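Local coordinates for protein shikimate dehydrogenase (NADP(+)) (Peptoclostridium difficile, PDB 5DZS) that probably catalyses the reversible NADPH-linked reduction of 3-dehydroshikimate to shikimate, a step in chorismate biosynthesis, at residues 78-86 / 128-139. Residues are numbered along the deposited sequence; the frame is centred on the assembly and turned at random. Where two conformers were deposited one is given.
With SO4 (sulfate ion), chain D.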
ATOM      1  N   GLU B  78      -6.289   3.903   8.330  1.00 21.59           N
ATOM      2  CA  GLU B  78      -5.420   4.441   9.371  1.00 22.83           C
ATOM      3  C   GLU B  78      -5.559   5.967   9.484  1.00 22.47           C
ATOM      4  O   GLU B  78      -5.398   6.546  10.560  1.00 24.36           O
ATOM      5  CB  GLU B  78      -3.942   4.039   9.163  1.00 22.94           C
ATOM      6  CG  GLU B  78      -3.108   4.924   8.240  1.00 24.19           C
ATOM      7  CD  GLU B  78      -3.490   4.833   6.788  1.00 23.52           C
ATOM      8  OE1 GLU B  78      -4.289   3.922   6.426  1.00 24.81           O
ATOM      9  OE2 GLU B  78      -2.942   5.645   5.965  1.00 21.45           O
ATOM     10  N   ALA B  79      -5.799   6.647   8.367  1.00 21.28           N
ATOM     11  CA  ALA B  79      -5.988   8.094   8.395  1.00 21.12           C
ATOM     12  C   ALA B  79      -7.331   8.471   9.028  1.00 22.70           C
ATOM     13  O   ALA B  79      -7.445   9.483   9.735  1.00 23.78           O
ATOM     14  CB  ALA B  79      -5.861   8.674   6.989  1.00 20.51           C
ATOM     15  N   LYS B  80      -8.370   7.709   8.712  0.50 21.79           N
ATOM     16  CA  LYS B  80      -9.672   7.941   9.341  0.50 23.83           C
ATOM     17  C   LYS B  80      -9.549   7.804  10.844  0.50 24.56           C
ATOM     18  O   LYS B  80     -10.045   8.646  11.592  0.50 24.99           O
ATOM     19  CB  LYS B  80     -10.731   6.966   8.840  0.50 25.13           C
ATOM     20  CG  LYS B  80     -11.167   7.220   7.422  0.50 25.14           C
ATOM     21  CD  LYS B  80     -12.382   6.394   7.038  0.50 26.94           C
ATOM     22  CE  LYS B  80     -12.755   6.698   5.602  0.50 26.34           C
ATOM     23  NZ  LYS B  80     -13.908   5.967   5.043  0.50 29.85           N
ATOM     24  N   ARG B  81      -8.869   6.750  11.279  0.50 23.91           N
ATOM     25  CA  ARG B  81      -8.697   6.468  12.711  0.50 26.29           C
ATOM     26  C   ARG B  81      -8.021   7.607  13.441  0.50 27.48           C
ATOM     27  O   ARG B  81      -8.546   8.088  14.487  0.50 28.88           O
ATOM     28  CB  ARG B  81      -7.863   5.205  12.901  0.50 26.17           C
ATOM     29  CG  ARG B  81      -7.575   4.858  14.356  0.50 28.27           C
ATOM     30  CD  ARG B  81      -7.002   3.459  14.471  0.50 29.55           C
ATOM     31  NE  ARG B  81      -6.991   3.004  15.852  0.50 31.39           N
ATOM     32  CZ  ARG B  81      -5.924   2.560  16.506  0.50 31.67           C
ATOM     33  NH1 ARG B  81      -4.751   2.413  15.887  0.50 30.23           N
ATOM     34  NH2 ARG B  81      -6.062   2.183  17.771  0.50 33.41           N
ATOM     35  N   ILE B  82      -6.856   8.002  12.899  1.00 30.01           N
ATOM     36  CA  ILE B  82      -5.996   9.081  13.456  1.00 31.94           C
ATOM     37  C   ILE B  82      -6.748  10.407  13.385  1.00 32.87           C
ATOM     38  O   ILE B  82      -6.629  11.206  14.295  1.00 38.59           O
ATOM     39  CB  ILE B  82      -4.632   9.070  12.640  1.00 31.14           C
ATOM     40  CG1 ILE B  82      -3.669   8.075  13.303  1.00 33.75           C
ATOM     41  CG2 ILE B  82      -3.929  10.412  12.548  1.00 29.22           C
ATOM     42  CD1 ILE B  82      -3.158   6.953  12.454  1.00 36.77           C
ATOM     43  N   GLY B  83      -7.530  10.624  12.307  1.00 32.30           N
ATOM     44  CA  GLY B  83      -8.280  11.855  12.043  1.00 29.97           C
ATOM     45  C   GLY B  83      -7.494  12.955  11.281  1.00 29.54           C
ATOM     46  O   GLY B  83      -7.772  14.152  11.414  1.00 27.95           O
ATOM     47  N   ALA B  84      -6.563  12.545  10.423  1.00 25.48           N
ATOM     48  CA  ALA B  84      -5.712  13.494   9.680  1.00 23.59           C
ATOM     49  C   ALA B  84      -5.050  12.770   8.528  1.00 20.67           C
ATOM     50  O   ALA B  84      -4.855  11.541   8.605  1.00 22.64           O
ATOM     51  CB  ALA B  84      -4.642  14.053  10.581  1.00 24.51           C
ATOM     52  N   VAL B  85      -4.670  13.545   7.509  1.00 19.49           N
ATOM     53  CA  VAL B  85      -4.004  13.054   6.322  1.00 18.38           C
ATOM     54  C   VAL B  85      -2.716  13.814   6.073  1.00 18.44           C
ATOM     55  O   VAL B  85      -2.718  15.044   6.134  1.00 18.91           O
ATOM     56  CB  VAL B  85      -4.946  13.189   5.110  1.00 18.92           C
ATOM     57  CG1 VAL B  85      -4.214  13.126   3.764  1.00 19.26           C
ATOM     58  CG2 VAL B  85      -6.010  12.113   5.202  1.00 19.71           C
ATOM     59  N   ASN B  86      -1.608  13.113   5.799  1.00 16.62           N
ATOM     60  CA  ASN B  86      -0.361  13.778   5.403  1.00 16.74           C
ATOM     61  C   ASN B  86       0.170  13.351   4.048  1.00 16.77           C
ATOM     62  O   ASN B  86       1.213  13.856   3.639  1.00 16.68           O
ATOM     63  CB  ASN B  86       0.715  13.612   6.462  1.00 19.17           C
ATOM     64  CG  ASN B  86       1.301  12.232   6.493  1.00 22.05           C
ATOM     65  OD1 ASN B  86       0.831  11.297   5.845  1.00 20.80           O
ATOM     66  ND2 ASN B  86       2.373  12.098   7.256  1.00 29.01           N
ATOM     67  N   GLY B 128      -2.644  17.058  14.123  0.50 41.60           N
ATOM     68  CA  GLY B 128      -2.715  15.705  13.563  0.50 41.68           C
ATOM     69  C   GLY B 128      -1.604  14.802  14.066  0.50 38.41           C
ATOM     70  O   GLY B 128      -1.812  13.603  14.306  0.50 36.84           O
ATOM     71  N   ALA B 129      -0.411  15.376  14.187  1.00 36.83           N
ATOM     72  CA  ALA B 129       0.782  14.675  14.724  1.00 38.51           C
ATOM     73  C   ALA B 129       0.537  14.168  16.142  1.00 36.73           C
ATOM     74  O   ALA B 129       0.862  13.028  16.482  1.00 35.14           O
ATOM     75  CB  ALA B 129       1.994  15.585  14.668  1.00 39.62           C
ATOM     76  N   SER B 130      -0.063  15.019  16.961  1.00 35.49           N
ATOM     77  CA  SER B 130      -0.445  14.661  18.300  1.00 36.49           C
ATOM     78  C   SER B 130      -1.426  13.482  18.305  1.00 36.48           C
ATOM     79  O   SER B 130      -1.327  12.596  19.160  1.00 37.74           O
ATOM     80  CB  SER B 130      -1.086  15.878  18.976  1.00 33.38           C
ATOM     81  OG  SER B 130      -1.572  15.589  20.268  1.00 38.67           O
ATOM     82  N   LYS B 131      -2.371  13.480  17.357  1.00 40.34           N
ATOM     83  CA  LYS B 131      -3.369  12.411  17.264  1.00 40.16           C
ATOM     84  C   LYS B 131      -2.711  11.066  16.916  1.00 40.02           C
ATOM     85  O   LYS B 131      -3.090  10.016  17.452  1.00 39.25           O
ATOM     86  CB  LYS B 131      -4.455  12.764  16.234  1.00 43.42           C
ATOM     87  CG  LYS B 131      -5.413  13.877  16.653  1.00 47.29           C
ATOM     88  CD  LYS B 131      -6.388  14.218  15.528  1.00 51.59           C
ATOM     89  CE  LYS B 131      -7.478  15.174  15.981  1.00 56.81           C
ATOM     90  NZ  LYS B 131      -6.964  16.485  16.461  1.00 58.34           N
ATOM     91  N   ALA B 132      -1.716  11.112  16.039  1.00 36.25           N
ATOM     92  CA  ALA B 132      -0.982   9.912  15.639  1.00 37.49           C
ATOM     93  C   ALA B 132      -0.162   9.392  16.797  1.00 35.61           C
ATOM     94  O   ALA B 132      -0.081   8.185  17.009  1.00 36.63           O
ATOM     95  CB  ALA B 132      -0.077  10.200  14.463  1.00 36.01           C
ATOM     96  N   ALA B 133       0.483  10.313  17.508  1.00 35.46           N
ATOM     97  CA  ALA B 133       1.289   9.973  18.669  1.00 32.89           C
ATOM     98  C   ALA B 133       0.420   9.368  19.761  1.00 35.45           C
ATOM     99  O   ALA B 133       0.807   8.369  20.387  1.00 36.23           O
ATOM    100  CB  ALA B 133       2.036  11.199  19.181  1.00 33.29           C
ATOM    101  N   LEU B 134      -0.748   9.964  19.996  1.00 35.42           N
ATOM    102  CA  LEU B 134      -1.696   9.425  20.954  1.00 38.86           C
ATOM    103  C   LEU B 134      -2.063   7.992  20.544  1.00 39.66           C
ATOM    104  O   LEU B 134      -2.034   7.086  21.362  1.00 41.19           O
ATOM    105  CB  LEU B 134      -2.948  10.314  21.026  1.00 41.98           C
ATOM    106  CG  LEU B 134      -4.137   9.845  21.877  1.00 46.50           C
ATOM    107  CD1 LEU B 134      -4.985  11.041  22.312  1.00 47.62           C
ATOM    108  CD2 LEU B 134      -4.989   8.792  21.163  1.00 48.64           C
ATOM    109  N   THR B 135      -2.389   7.814  19.268  1.00 39.97           N
ATOM    110  CA  THR B 135      -2.780   6.507  18.730  1.00 41.30           C
ATOM    111  C   THR B 135      -1.645   5.488  18.920  1.00 41.05           C
ATOM    112  O   THR B 135      -1.875   4.363  19.391  1.00 41.71           O
ATOM    113  CB  THR B 135      -3.175   6.629  17.239  1.00 41.09           C
ATOM    114  OG1 THR B 135      -4.192   7.632  17.085  1.00 45.98           O
ATOM    115  CG2 THR B 135      -3.700   5.308  16.691  1.00 44.99           C
ATOM    116  N   TYR B 136      -0.428   5.891  18.568  1.00 38.05           N
ATOM    117  CA  TYR B 136       0.736   5.022  18.716  1.00 39.07           C
ATOM    118  C   TYR B 136       0.995   4.649  20.173  1.00 39.64           C
ATOM    119  O   TYR B 136       1.159   3.464  20.491  1.00 41.35           O
ATOM    120  CB  TYR B 136       1.983   5.680  18.113  1.00 37.80           C
ATOM    121  CG  TYR B 136       3.243   4.926  18.430  1.00 38.37           C
ATOM    122  CD1 TYR B 136       3.569   3.771  17.745  1.00 40.19           C
ATOM    123  CD2 TYR B 136       4.094   5.357  19.435  1.00 39.00           C
ATOM    124  CE1 TYR B 136       4.721   3.069  18.046  1.00 39.87           C
ATOM    125  CE2 TYR B 136       5.245   4.661  19.753  1.00 41.27           C
ATOM    126  CZ  TYR B 136       5.558   3.521  19.056  1.00 41.58           C
ATOM    127  OH  TYR B 136       6.715   2.830  19.386  1.00 46.14           O
ATOM    128  N   PHE B 137       1.050   5.648  21.054  1.00 37.84           N
ATOM    129  CA  PHE B 137       1.301   5.382  22.477  1.00 41.40           C
ATOM    130  C   PHE B 137       0.270   4.413  23.099  1.00 44.12           C
ATOM    131  O   PHE B 137       0.643   3.499  23.837  1.00 47.71           O
ATOM    132  CB  PHE B 137       1.333   6.680  23.310  1.00 39.78           C
ATOM    133  CG  PHE B 137       2.602   7.498  23.182  1.00 38.15           C
ATOM    134  CD1 PHE B 137       3.858   6.922  23.308  1.00 41.28           C
ATOM    135  CD2 PHE B 137       2.531   8.880  23.072  1.00 36.68           C
ATOM    136  CE1 PHE B 137       5.010   7.700  23.239  1.00 43.62           C
ATOM    137  CE2 PHE B 137       3.675   9.663  23.009  1.00 35.83           C
ATOM    138  CZ  PHE B 137       4.914   9.079  23.088  1.00 38.60           C
ATOM    139  N   ILE B 138      -1.013   4.626  22.812  1.00 45.14           N
ATOM    140  CA  ILE B 138      -2.089   3.777  23.353  1.00 49.68           C
ATOM    141  C   ILE B 138      -1.985   2.340  22.851  1.00 49.83           C
ATOM    142  O   ILE B 138      -2.172   1.393  23.616  1.00 51.16           O
ATOM    143  CB  ILE B 138      -3.492   4.309  22.981  1.00 51.19           C
ATOM    144  CG1 ILE B 138      -3.732   5.712  23.564  1.00 51.39           C
ATOM    145  CG2 ILE B 138      -4.574   3.349  23.463  1.00 55.91           C
ATOM    146  CD1 ILE B 138      -3.880   5.764  25.068  1.00 52.63           C
ATOM    147  N   ASP B 139      -1.714   2.182  21.561  1.00 47.94           N
ATOM    148  CA  ASP B 139      -1.561   0.853  20.982  1.00 49.15           C
ATOM    149  C   ASP B 139      -0.343   0.137  21.552  1.00 48.81           C
ATOM    150  O   ASP B 139      -0.329  -1.090  21.644  1.00 52.27           O
ATOM    151  CB  ASP B 139      -1.409   0.937  19.464  1.00 48.69           C
ATOM    152  CG  ASP B 139      -2.684   1.362  18.758  1.00 51.95           C
ATOM    153  OD1 ASP B 139      -3.774   1.409  19.384  1.00 55.56           O
ATOM    154  OD2 ASP B 139      -2.598   1.635  17.548  1.00 51.23           O
TER
HETATM  155  S   SO4 D 301      -2.648  20.084  11.764  1.00 38.53           S
HETATM  156  O1  SO4 D 301      -1.446  19.645  12.491  1.00 50.03           O
HETATM  157  O2  SO4 D 301      -3.173  21.333  12.418  1.00 52.95           O
HETATM  158  O3  SO4 D 301      -2.375  20.373  10.338  1.00 32.98           O
HETATM  159  O4  SO4 D 301      -3.674  19.028  11.868  1.00 47.57           O
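I82 and A132 meet where helix 78-82 runs almost square across helix 128-139, at 100° with the axes 10.0 Å apart. Helix 78-82 ends in a Schellman motif, with G83 as the positive-phi C' residue. I82 supplies the apolar middle: CG2 lies 4.3 Å from A132 CB, and CG1 passes T135 OG1 at 3.8 Å. A84 CB sits 3.9 Å from G128 CA. K131 lays its methylenes along I82 O, CD at 3.3 Å, before its ammonium turns away to a salt bridge with E66. At the far end R81, in one of its two conformers, extended with CG anti to its backbone N (chi1 178°), meets D139 end-on: NH1 donates to OD2 at 2.8 Å and NH2 to OD1 at 2.9 Å, both to syn lone pairs. T135 CG2 lies over one guanidinium face, displaced toward NH1; Y102 OH also holds D139 OD2. The contact joins the substrate-binding part to the first crossover helix of the Rossmann-like NADP domain. A84 lies near K65, the predicted proton acceptor, and A132 near D101, a predicted shikimate ligand, consistent with a place beside the active-site cleft; there a sulfate, probably from the crystallisation liquor, accepts long bonds from G128 N and another from K65 N. In the R81 conformer described, the two bonds keep guanidinium and carboxylate planes within 5°, whereas I82 O is buried without a polar partner.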